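Plantazolicin methyltransferase BamL (PDB 5DLY) probably transfers methyl groups from S-adenosylmethionine to the alpha-amino end of desmethylplantazolicin, and here holds S-adenosylhomocysteine beside a monoazolic analogue of that substrate. Local coordinates at residues Y32-T37 / Q70-Q75; Q17-H22 / S26-R31; T37-S42 / V245-K250. All coordinates share one frame; numbering follows the deposited sequence.

Interaction 1: residues Y32-T37 / Q70-Q75; sequences YDERET and QGQVIQ. With 5D7 (prop-2-en-1-yl 2-[(1S)-1-amino-4-carbamimidamidobutyl]-1,3-thiazole-4-carboxylate), chain B.
The carboxylate of Glu34 and the side-chain amide of Gln72 approach from opposite directions, their planes 33° apart. Close by, the Tyr32 ring carries CG of Glu36 on one face and has Asp33 OD1 in plane at its edge. Gln72 NE2 meets Glu34 OE1 at 3.1 Å in a weak bond, bent to 123° at the hydrogen. The same NE2 makes a straighter bond (153°) to Gln70 OE1 at 3.0 Å. That second bond, lying near the Gln72 amide plane, probably sets the amide's orientation, and Glu34 adds only a weak hold. Two long side chains, both bent at chi2, together bridge backbones whose nearest CA atoms, of Glu34 and Gln72, are 10.2 Å apart. Arg41 packs on Gln72 and forms a long, weak ion pair with Glu34.

Neighbouring residues of helix 23-56 line the site of 5D7. Tyr32 CE1 comes obliquely within 3.6 Å of C1 in the thiazole. Asp33 sets its carboxylate beside the amine-bearing end, with OD2 3.6 Å from the ligand N, while its OD1 is hydrogen-bonded to Tyr181. The methyl CG2 of Thr37 packs 3.5 Å from the ester carbon C6, and Thr37 OG1 turns back to Asp33 O (2.6 Å). Gly71 occupies the N-cap position of helix 72-80. In this Rossmann-like methyltransferase fold, the contact lies where the substrate-lining helix passes the loop after the first strand, whose Gly67 and Gly69 lie in the cofactor pocket.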
# COMPACT_ATOMS: atom_id res chain seq x y z
N TYR A 32 -10.54 -13.58 2.89
CA TYR A 32 -11.10 -12.48 2.11
C TYR A 32 -10.01 -11.83 1.25
O TYR A 32 -10.19 -11.64 0.04
CB TYR A 32 -11.79 -11.42 2.99
CG TYR A 32 -12.33 -10.29 2.14
CD1 TYR A 32 -11.52 -9.21 1.78
CD2 TYR A 32 -13.64 -10.31 1.66
CE1 TYR A 32 -11.99 -8.19 0.98
CE2 TYR A 32 -14.13 -9.29 0.86
CZ TYR A 32 -13.29 -8.23 0.52
OH TYR A 32 -13.73 -7.19 -0.28
N ASP A 33 -8.89 -11.49 1.89
CA ASP A 33 -7.83 -10.72 1.22
C ASP A 33 -7.24 -11.47 0.04
O ASP A 33 -7.00 -10.89 -1.02
CB ASP A 33 -6.73 -10.33 2.21
CG ASP A 33 -7.18 -9.31 3.24
OD1 ASP A 33 -8.33 -8.81 3.16
OD2 ASP A 33 -6.37 -9.02 4.15
N GLU A 34 -7.01 -12.77 0.22
CA GLU A 34 -6.49 -13.60 -0.86
C GLU A 34 -7.46 -13.70 -2.04
O GLU A 34 -7.05 -13.64 -3.19
CB GLU A 34 -6.11 -14.99 -0.35
CG GLU A 34 -4.87 -14.99 0.52
CD GLU A 34 -3.60 -14.76 -0.28
OE1 GLU A 34 -3.00 -13.68 -0.13
OE2 GLU A 34 -3.22 -15.66 -1.06
N ARG A 35 -8.75 -13.84 -1.73
CA ARG A 35 -9.77 -14.01 -2.77
C ARG A 35 -10.06 -12.71 -3.52
O ARG A 35 -10.25 -12.72 -4.74
CB ARG A 35 -11.07 -14.54 -2.15
CG ARG A 35 -12.15 -14.91 -3.16
CD ARG A 35 -13.46 -15.30 -2.49
NE ARG A 35 -14.18 -14.15 -1.93
CZ ARG A 35 -14.51 -14.01 -0.65
NH1 ARG A 35 -14.23 -14.96 0.25
NH2 ARG A 35 -15.16 -12.92 -0.25
N GLU A 36 -10.09 -11.60 -2.80
CA GLU A 36 -10.61 -10.36 -3.36
C GLU A 36 -9.55 -9.30 -3.68
O GLU A 36 -9.82 -8.40 -4.48
CB GLU A 36 -11.68 -9.76 -2.44
CG GLU A 36 -12.88 -10.67 -2.17
CD GLU A 36 -13.82 -10.87 -3.35
OE1 GLU A 36 -13.71 -10.16 -4.37
OE2 GLU A 36 -14.70 -11.76 -3.26
N THR A 37 -8.38 -9.40 -3.06
CA THR A 37 -7.35 -8.36 -3.24
C THR A 37 -6.08 -8.83 -3.97
O THR A 37 -5.23 -8.01 -4.31
CB THR A 37 -6.96 -7.64 -1.91
OG1 THR A 37 -6.07 -8.44 -1.13
CG2 THR A 37 -8.19 -7.31 -1.08
N GLN A 70 2.53 -11.99 4.45
CA GLN A 70 3.24 -13.27 4.27
C GLN A 70 4.28 -13.20 3.15
O GLN A 70 4.80 -14.23 2.70
CB GLN A 70 2.22 -14.39 4.01
CG GLN A 70 1.16 -14.55 5.10
CD GLN A 70 0.09 -13.46 5.06
OE1 GLN A 70 -0.19 -12.88 4.01
NE2 GLN A 70 -0.53 -13.19 6.21
N GLY A 71 4.60 -11.98 2.71
CA GLY A 71 5.66 -11.75 1.72
C GLY A 71 5.31 -11.85 0.24
O GLY A 71 6.21 -11.86 -0.59
N GLN A 72 4.01 -11.88 -0.08
CA GLN A 72 3.55 -12.05 -1.46
C GLN A 72 4.08 -10.96 -2.40
O GLN A 72 4.49 -11.25 -3.53
CB GLN A 72 2.01 -12.07 -1.52
CG GLN A 72 1.36 -13.23 -0.79
CD GLN A 72 0.95 -12.91 0.65
OE1 GLN A 72 1.62 -12.17 1.36
NE2 GLN A 72 -0.17 -13.49 1.08
N VAL A 73 4.07 -9.71 -1.95
CA VAL A 73 4.57 -8.61 -2.78
C VAL A 73 6.06 -8.77 -3.04
O VAL A 73 6.54 -8.57 -4.15
CB VAL A 73 4.24 -7.23 -2.16
CG1 VAL A 73 5.07 -6.12 -2.79
CG2 VAL A 73 2.76 -6.93 -2.33
N ILE A 74 6.81 -9.13 -2.00
CA ILE A 74 8.23 -9.35 -2.14
C ILE A 74 8.52 -10.56 -3.04
O ILE A 74 9.44 -10.52 -3.86
CB ILE A 74 8.91 -9.41 -0.76
CG1 ILE A 74 9.03 -7.97 -0.22
CG2 ILE A 74 10.26 -10.12 -0.82
CD1 ILE A 74 9.36 -7.87 1.25
N GLN A 75 7.70 -11.60 -2.93
CA GLN A 75 7.82 -12.73 -3.85
C GLN A 75 7.66 -12.29 -5.32
O GLN A 75 8.45 -12.69 -6.18
CB GLN A 75 6.83 -13.84 -3.50
CG GLN A 75 6.94 -15.03 -4.43
CD GLN A 75 6.98 -16.34 -3.69
OE1 GLN A 75 5.99 -16.78 -3.11
NE2 GLN A 75 8.15 -16.98 -3.70
O9 5D7 B . -8.63 -3.86 -0.81
C6 5D7 B . -9.59 -4.27 -0.17
O7 5D7 B . -10.90 -4.35 -0.76
C8 5D7 B . -11.17 -3.85 -2.07
C2 5D7 B . -9.44 -4.71 1.24
N3 5D7 B . -8.22 -4.88 1.82
C4 5D7 B . -8.25 -5.30 3.09
S5 5D7 B . -9.90 -5.52 3.57
C1 5D7 B . -10.54 -5.03 2.05
CA 5D7 B . -7.15 -5.59 4.03
N 5D7 B . -5.90 -5.55 3.28
CB 5D7 B . -7.10 -4.59 5.20
CG 5D7 B . -7.32 -3.12 4.83
CD 5D7 B . -6.57 -2.24 5.81
NE 5D7 B . -6.88 -0.84 5.55
CZ 5D7 B . -7.89 -0.11 6.03
NH2 5D7 B . -8.02 1.09 5.68
NH1 5D7 B . -8.72 -0.62 6.85
C3 5D7 B . -12.64 -4.03 -2.35
C5 5D7 B . -13.07 -4.31 -3.57

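Interaction 2: residues Q17-H22 / S26-R31; sequences QTWFSH and SKVSFR. With SAH (S-adenosyl-L-homocysteine), chain C; 5D7 (prop-2-en-1-yl 2-[(1S)-1-amino-4-carbamimidamidobutyl]-1,3-thiazole-4-carboxylate), chain B.
Trp19 and Phe20 both set CG anti to the carbonyl carbon (chi1 -60° in Phe20), yet one residue's step along the chain brings the indole edge against Val28 and sends the phenyl ring down toward the ligands. Ser29 OG lies between its own N and carbonyl carbon (chi1 62°), which aims it at Trp19 O, 2.7 Å away. A small hydroxyl suits this place: it satisfies a carbonyl in the weakly bonded, kinked end of helix 10-21 and leaves room for Phe20 CE1, 3.6 Å from the same OG. Val28 offers its branched CB to the indole at CZ3 of Trp19 (3.9 Å), while Trp19 NE1 bonds to Asp184.

At the turn between the helices, His22 O takes two bonds from Ser26. Ser26 N donates nearly along the C=O axis, 2.8 Å from His22 O, and the hydroxyl Ser26 OG comes from above the carbonyl plane. These bonds belong to the first turn of helix 23-56, whose 26-31 segment stands at 104° to helix 17-21, the axes 7.9 Å apart.

One face of the Phe20 ring has C5' of S-adenosylhomocysteine over its rim; Phe20 CE1 is 3.4 Å from SD of that cofactor product, and Phe20 CZ is 3.6 Å from CB of 5D7. Phe20 thus lines both pockets, and this N-terminal corner is consistent with a cover over the site of a class I methyltransferase fold.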
# COMPACT_ATOMS: atom_id res chain seq x y z
N GLN A 17 -7.41 -3.36 13.25
CA GLN A 17 -6.20 -4.15 13.41
C GLN A 17 -6.43 -5.47 14.18
O GLN A 17 -5.65 -6.41 14.02
CB GLN A 17 -5.07 -3.29 14.01
CG GLN A 17 -3.80 -4.04 14.43
CD GLN A 17 -3.10 -4.77 13.31
OE1 GLN A 17 -3.34 -4.53 12.11
NE2 GLN A 17 -2.22 -5.69 13.69
N THR A 18 -7.50 -5.56 14.97
CA THR A 18 -7.83 -6.85 15.61
C THR A 18 -8.01 -7.99 14.59
O THR A 18 -7.76 -9.15 14.91
CB THR A 18 -9.06 -6.79 16.54
OG1 THR A 18 -10.25 -6.51 15.79
CG2 THR A 18 -8.87 -5.76 17.64
N TRP A 19 -8.39 -7.65 13.36
CA TRP A 19 -8.55 -8.65 12.31
C TRP A 19 -7.24 -9.25 11.79
O TRP A 19 -7.25 -10.19 10.99
CB TRP A 19 -9.42 -8.07 11.18
CG TRP A 19 -10.82 -7.85 11.63
CD1 TRP A 19 -11.34 -6.72 12.18
CD2 TRP A 19 -11.89 -8.81 11.61
NE1 TRP A 19 -12.67 -6.91 12.49
CE2 TRP A 19 -13.03 -8.18 12.15
CE3 TRP A 19 -11.99 -10.14 11.17
CZ2 TRP A 19 -14.27 -8.84 12.27
CZ3 TRP A 19 -13.21 -10.80 11.29
CH2 TRP A 19 -14.33 -10.14 11.83
N PHE A 20 -6.11 -8.73 12.27
CA PHE A 20 -4.79 -9.22 11.88
C PHE A 20 -3.96 -9.71 13.06
O PHE A 20 -2.88 -10.27 12.87
CB PHE A 20 -4.05 -8.16 11.05
CG PHE A 20 -4.79 -7.81 9.81
CD1 PHE A 20 -4.67 -8.61 8.67
CD2 PHE A 20 -5.68 -6.73 9.78
CE1 PHE A 20 -5.40 -8.33 7.53
CE2 PHE A 20 -6.40 -6.45 8.63
CZ PHE A 20 -6.26 -7.24 7.51
N SER A 21 -4.50 -9.55 14.27
CA SER A 21 -3.78 -9.91 15.50
C SER A 21 -4.50 -10.96 16.35
O SER A 21 -3.93 -11.45 17.34
CB SER A 21 -3.50 -8.65 16.33
OG SER A 21 -4.70 -8.04 16.77
N HIS A 22 -5.73 -11.29 15.99
CA HIS A 22 -6.51 -12.32 16.69
C HIS A 22 -6.56 -13.60 15.86
O HIS A 22 -6.78 -13.54 14.65
CB HIS A 22 -7.92 -11.81 17.00
CG HIS A 22 -7.98 -10.88 18.17
ND1 HIS A 22 -7.57 -9.57 18.10
CD2 HIS A 22 -8.40 -11.08 19.44
CE1 HIS A 22 -7.74 -8.99 19.28
NE2 HIS A 22 -8.24 -9.89 20.11
N SER A 26 -8.02 -13.51 12.09
CA SER A 26 -6.99 -13.56 11.05
C SER A 26 -7.29 -14.58 9.95
O SER A 26 -6.90 -14.38 8.81
CB SER A 26 -5.61 -13.81 11.65
OG SER A 26 -5.21 -12.70 12.43
N LYS A 27 -8.00 -15.65 10.30
CA LYS A 27 -8.44 -16.61 9.29
C LYS A 27 -9.44 -15.98 8.32
O LYS A 27 -9.39 -16.24 7.11
CB LYS A 27 -9.04 -17.86 9.95
CG LYS A 27 -8.02 -18.69 10.71
CD LYS A 27 -8.66 -19.85 11.45
CE LYS A 27 -7.62 -20.64 12.22
NZ LYS A 27 -8.19 -21.83 12.91
N VAL A 28 -10.33 -15.13 8.85
CA VAL A 28 -11.36 -14.45 8.04
C VAL A 28 -10.71 -13.43 7.11
O VAL A 28 -10.99 -13.41 5.90
CB VAL A 28 -12.41 -13.76 8.93
CG1 VAL A 28 -13.42 -13.00 8.08
CG2 VAL A 28 -13.12 -14.77 9.83
N SER A 29 -9.84 -12.59 7.66
CA SER A 29 -9.17 -11.56 6.87
C SER A 29 -8.26 -12.14 5.78
O SER A 29 -8.28 -11.67 4.64
CB SER A 29 -8.42 -10.57 7.77
OG SER A 29 -7.40 -11.21 8.51
N PHE A 30 -7.50 -13.19 6.11
CA PHE A 30 -6.65 -13.84 5.11
C PHE A 30 -7.45 -14.39 3.93
O PHE A 30 -7.12 -14.14 2.78
CB PHE A 30 -5.80 -14.96 5.73
CG PHE A 30 -4.80 -15.57 4.78
CD1 PHE A 30 -3.61 -14.91 4.47
CD2 PHE A 30 -5.05 -16.81 4.19
CE1 PHE A 30 -2.69 -15.47 3.60
CE2 PHE A 30 -4.13 -17.37 3.32
CZ PHE A 30 -2.95 -16.71 3.02
N ARG A 31 -8.52 -15.13 4.24
CA ARG A 31 -9.39 -15.70 3.21
C ARG A 31 -9.97 -14.62 2.30
O ARG A 31 -9.91 -14.75 1.07
CB ARG A 31 -10.51 -16.51 3.86
CG ARG A 31 -11.27 -17.40 2.89
CD ARG A 31 -12.50 -18.01 3.53
NE ARG A 31 -12.18 -19.00 4.56
CZ ARG A 31 -12.34 -18.82 5.87
NH1 ARG A 31 -12.84 -17.68 6.35
NH2 ARG A 31 -12.02 -19.79 6.71
N SAH C . 0.55 -5.08 2.25
CA SAH C . -0.35 -6.26 2.38
CB SAH C . -1.39 -6.01 3.47
CG SAH C . -1.61 -7.26 4.31
SD SAH C . -2.98 -7.10 5.43
C SAH C . -1.06 -6.52 1.07
O SAH C . -0.73 -5.93 0.05
OXT SAH C . -1.99 -7.32 0.99
C5' SAH C . -2.43 -5.83 6.54
C4' SAH C . -1.07 -6.13 7.17
O4' SAH C . -0.61 -4.97 7.87
C3' SAH C . -1.14 -7.25 8.21
O3' SAH C . -0.22 -8.30 7.86
C2' SAH C . -0.79 -6.57 9.53
O2' SAH C . -0.08 -7.39 10.46
C1' SAH C . 0.06 -5.41 9.04
N9 SAH C . 0.20 -4.29 9.99
C8 SAH C . -0.79 -3.67 10.67
N7 SAH C . -0.29 -2.68 11.45
C5 SAH C . 1.04 -2.66 11.26
C6 SAH C . 2.15 -1.85 11.79
N6 SAH C . 1.88 -0.87 12.67
N1 SAH C . 3.40 -2.13 11.35
C2 SAH C . 3.63 -3.13 10.47
N3 SAH C . 2.65 -3.91 9.93
C4 SAH C . 1.36 -3.72 10.31
O9 5D7 B . -8.63 -3.86 -0.81
C6 5D7 B . -9.59 -4.27 -0.17
O7 5D7 B . -10.90 -4.35 -0.76
C8 5D7 B . -11.17 -3.85 -2.07
C2 5D7 B . -9.44 -4.71 1.24
N3 5D7 B . -8.22 -4.88 1.82
C4 5D7 B . -8.25 -5.30 3.09
S5 5D7 B . -9.90 -5.52 3.57
C1 5D7 B . -10.54 -5.03 2.05
CA 5D7 B . -7.15 -5.59 4.03
N 5D7 B . -5.90 -5.55 3.28
CB 5D7 B . -7.10 -4.59 5.20
CG 5D7 B . -7.32 -3.12 4.83
CD 5D7 B . -6.57 -2.24 5.81
NE 5D7 B . -6.88 -0.84 5.55
CZ 5D7 B . -7.89 -0.11 6.03
NH2 5D7 B . -8.02 1.09 5.68
NH1 5D7 B . -8.72 -0.62 6.85
C3 5D7 B . -12.64 -4.03 -2.35
C5 5D7 B . -13.07 -4.31 -3.57

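Interaction 3: residues T37-S42 / V245-K250; sequences TSSIRS and VGEQLK. With 5D7 (prop-2-en-1-yl 2-[(1S)-1-amino-4-carbamimidamidobutyl]-1,3-thiazole-4-carboxylate), chain B.
One carboxylate oxygen carries the polar side of the contact: Glu247 OE1 accepts Ser39 OG at 2.7 Å and also a bridging water. The hydroxyl reaches OE1 on its anti side, 20° out of the carboxylate plane, rather than on the syn side between the two oxygens. The water accepts from the backbone N of Ser39 at 3.0 Å and donates to Glu247 OE1 at the same separation, so the side chain and the main chain of one serine are both coupled to one oxygen of the glutamate.

The torsions explain the closeness. Ser39 holds OG between its backbone N and carbonyl carbon (chi1 68°), and Glu247 folds at chi2 (-57°), so its carboxylate swings back against the serine and Glu247 CG packs 3.9 Å from Ser39 CB. Serine suits the site because its short side chain lets the helices approach to 6.7 Å between the CA atoms of Ser39 and Glu247, while the longer glutamate reaches across.

The contact joins the long N-terminal helix 23-56 to helix 245-253, which precedes strand 258-265, the antiparallel strand inserted next to the sheet's edge in the Rossmann-like methyltransferase fold. Helix 23-56 is kinked here, and the backbone N of Ser39, without its usual partner in the turn before, donates to the water.

Neighbouring groups extend the polar network. Gln251 NE2 is a further hydrogen-bond partner of Ser39 OG, and Lys250 NZ forms a salt bridge with Glu36 OE1. Within segment 37-42, Ser38 CA lies 3.9 Å above the plane of the Arg41 guanidinium, over its centre.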
# COMPACT_ATOMS: atom_id res chain seq x y z
N THR A 37 -8.38 -9.40 -3.06
CA THR A 37 -7.35 -8.36 -3.24
C THR A 37 -6.08 -8.83 -3.97
O THR A 37 -5.23 -8.01 -4.31
CB THR A 37 -6.96 -7.64 -1.91
OG1 THR A 37 -6.07 -8.44 -1.13
CG2 THR A 37 -8.19 -7.31 -1.08
N SER A 38 -5.93 -10.13 -4.19
CA SER A 38 -4.68 -10.63 -4.77
C SER A 38 -4.42 -10.10 -6.18
O SER A 38 -3.28 -9.81 -6.50
CB SER A 38 -4.61 -12.16 -4.73
OG SER A 38 -5.68 -12.74 -5.44
N SER A 39 -5.45 -9.96 -7.01
CA SER A 39 -5.22 -9.54 -8.39
C SER A 39 -4.80 -8.08 -8.53
O SER A 39 -4.12 -7.72 -9.49
CB SER A 39 -6.42 -9.86 -9.31
OG SER A 39 -7.55 -9.08 -9.01
N ILE A 40 -5.18 -7.25 -7.57
CA ILE A 40 -4.77 -5.84 -7.59
C ILE A 40 -3.30 -5.68 -7.18
O ILE A 40 -2.67 -4.67 -7.49
CB ILE A 40 -5.71 -4.93 -6.75
CG1 ILE A 40 -5.61 -3.46 -7.19
CG2 ILE A 40 -5.43 -5.06 -5.27
CD1 ILE A 40 -6.34 -3.12 -8.47
N ARG A 41 -2.75 -6.67 -6.48
CA ARG A 41 -1.35 -6.63 -6.04
C ARG A 41 -0.39 -6.34 -7.20
O ARG A 41 0.40 -5.39 -7.13
CB ARG A 41 -0.99 -7.94 -5.34
CG ARG A 41 -0.05 -7.79 -4.17
CD ARG A 41 -0.40 -8.79 -3.06
NE ARG A 41 -0.47 -10.16 -3.55
CZ ARG A 41 -1.14 -11.15 -2.97
NH1 ARG A 41 -1.85 -10.96 -1.86
NH2 ARG A 41 -1.12 -12.36 -3.52
N SER A 42 -0.45 -7.14 -8.27
CA SER A 42 0.45 -6.94 -9.40
C SER A 42 0.20 -5.61 -10.10
O SER A 42 1.13 -5.01 -10.61
CB SER A 42 0.36 -8.09 -10.41
OG SER A 42 -0.91 -8.16 -11.02
N VAL A 245 -10.62 -13.33 -17.19
CA VAL A 245 -11.93 -12.72 -17.37
C VAL A 245 -12.56 -12.32 -16.03
O VAL A 245 -12.98 -11.16 -15.85
CB VAL A 245 -12.87 -13.68 -18.12
CG1 VAL A 245 -14.28 -13.12 -18.20
CG2 VAL A 245 -12.32 -13.96 -19.52
N GLY A 246 -12.59 -13.25 -15.08
CA GLY A 246 -13.22 -13.01 -13.79
C GLY A 246 -12.53 -11.93 -12.97
O GLY A 246 -13.19 -11.16 -12.28
N GLU A 247 -11.21 -11.85 -13.06
CA GLU A 247 -10.48 -10.83 -12.31
C GLU A 247 -10.65 -9.44 -12.91
O GLU A 247 -10.76 -8.45 -12.18
CB GLU A 247 -9.02 -11.21 -12.09
CG GLU A 247 -8.82 -12.40 -11.14
CD GLU A 247 -9.44 -12.19 -9.77
OE1 GLU A 247 -9.31 -11.08 -9.20
OE2 GLU A 247 -10.09 -13.13 -9.25
N GLN A 248 -10.71 -9.36 -14.24
CA GLN A 248 -10.98 -8.07 -14.89
C GLN A 248 -12.35 -7.55 -14.46
O GLN A 248 -12.49 -6.36 -14.15
CB GLN A 248 -10.91 -8.20 -16.42
CG GLN A 248 -9.51 -8.43 -16.97
CD GLN A 248 -9.46 -8.39 -18.49
OE1 GLN A 248 -10.43 -8.72 -19.15
NE2 GLN A 248 -8.32 -7.99 -19.03
N LEU A 249 -13.35 -8.43 -14.40
CA LEU A 249 -14.69 -8.01 -13.99
C LEU A 249 -14.72 -7.61 -12.51
O LEU A 249 -15.34 -6.61 -12.15
CB LEU A 249 -15.75 -9.09 -14.30
CG LEU A 249 -17.21 -8.76 -13.96
CD1 LEU A 249 -17.70 -7.50 -14.66
CD2 LEU A 249 -18.12 -9.93 -14.32
N LYS A 250 -14.02 -8.38 -11.67
CA LYS A 250 -13.89 -8.03 -10.25
C LYS A 250 -13.31 -6.63 -10.09
O LYS A 250 -13.82 -5.83 -9.30
CB LYS A 250 -13.04 -9.06 -9.50
CG LYS A 250 -13.82 -10.25 -8.99
CD LYS A 250 -13.05 -10.99 -7.89
CE LYS A 250 -13.92 -12.04 -7.20
NZ LYS A 250 -15.05 -11.47 -6.42
O9 5D7 B . -8.63 -3.86 -0.81
C6 5D7 B . -9.59 -4.27 -0.17
O7 5D7 B . -10.90 -4.35 -0.76
C8 5D7 B . -11.17 -3.85 -2.07
C2 5D7 B . -9.44 -4.71 1.24
N3 5D7 B . -8.22 -4.88 1.82
C4 5D7 B . -8.25 -5.30 3.09
S5 5D7 B . -9.90 -5.52 3.57
C1 5D7 B . -10.54 -5.03 2.05
CA 5D7 B . -7.15 -5.59 4.03
N 5D7 B . -5.90 -5.55 3.28
CB 5D7 B . -7.10 -4.59 5.20
CG 5D7 B . -7.32 -3.12 4.83
CD 5D7 B . -6.57 -2.24 5.81
NE 5D7 B . -6.88 -0.84 5.55
CZ 5D7 B . -7.89 -0.11 6.03
NH2 5D7 B . -8.02 1.09 5.68
NH1 5D7 B . -8.72 -0.62 6.85
C3 5D7 B . -12.64 -4.03 -2.35
C5 5D7 B . -13.07 -4.31 -3.57
O HOH W 1 -8.10 -11.23 -6.49

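In the fold
All three interactions draw on helix 23-56, which meets a different element each time: helix 10-21 in interaction 2, helix 72-80 in interaction 1 and helix 245-253 in interaction 3. Interaction 2 is partly buried, the largest in area, and mixes aromatic packing with backbone-directed serine bonds. Interactions 1 and 3 are surface contacts, each carried by one glutamate, through a weak amide bond in the first and a short hydroxyl bond with a water in the second. They share Thr37, which crosses neither contact but touches 5D7, and are joined by the Glu36–Lys250 salt bridge. Asp33 packs on Phe20 between interactions 1 and 2, and all three segment pairs touch 5D7.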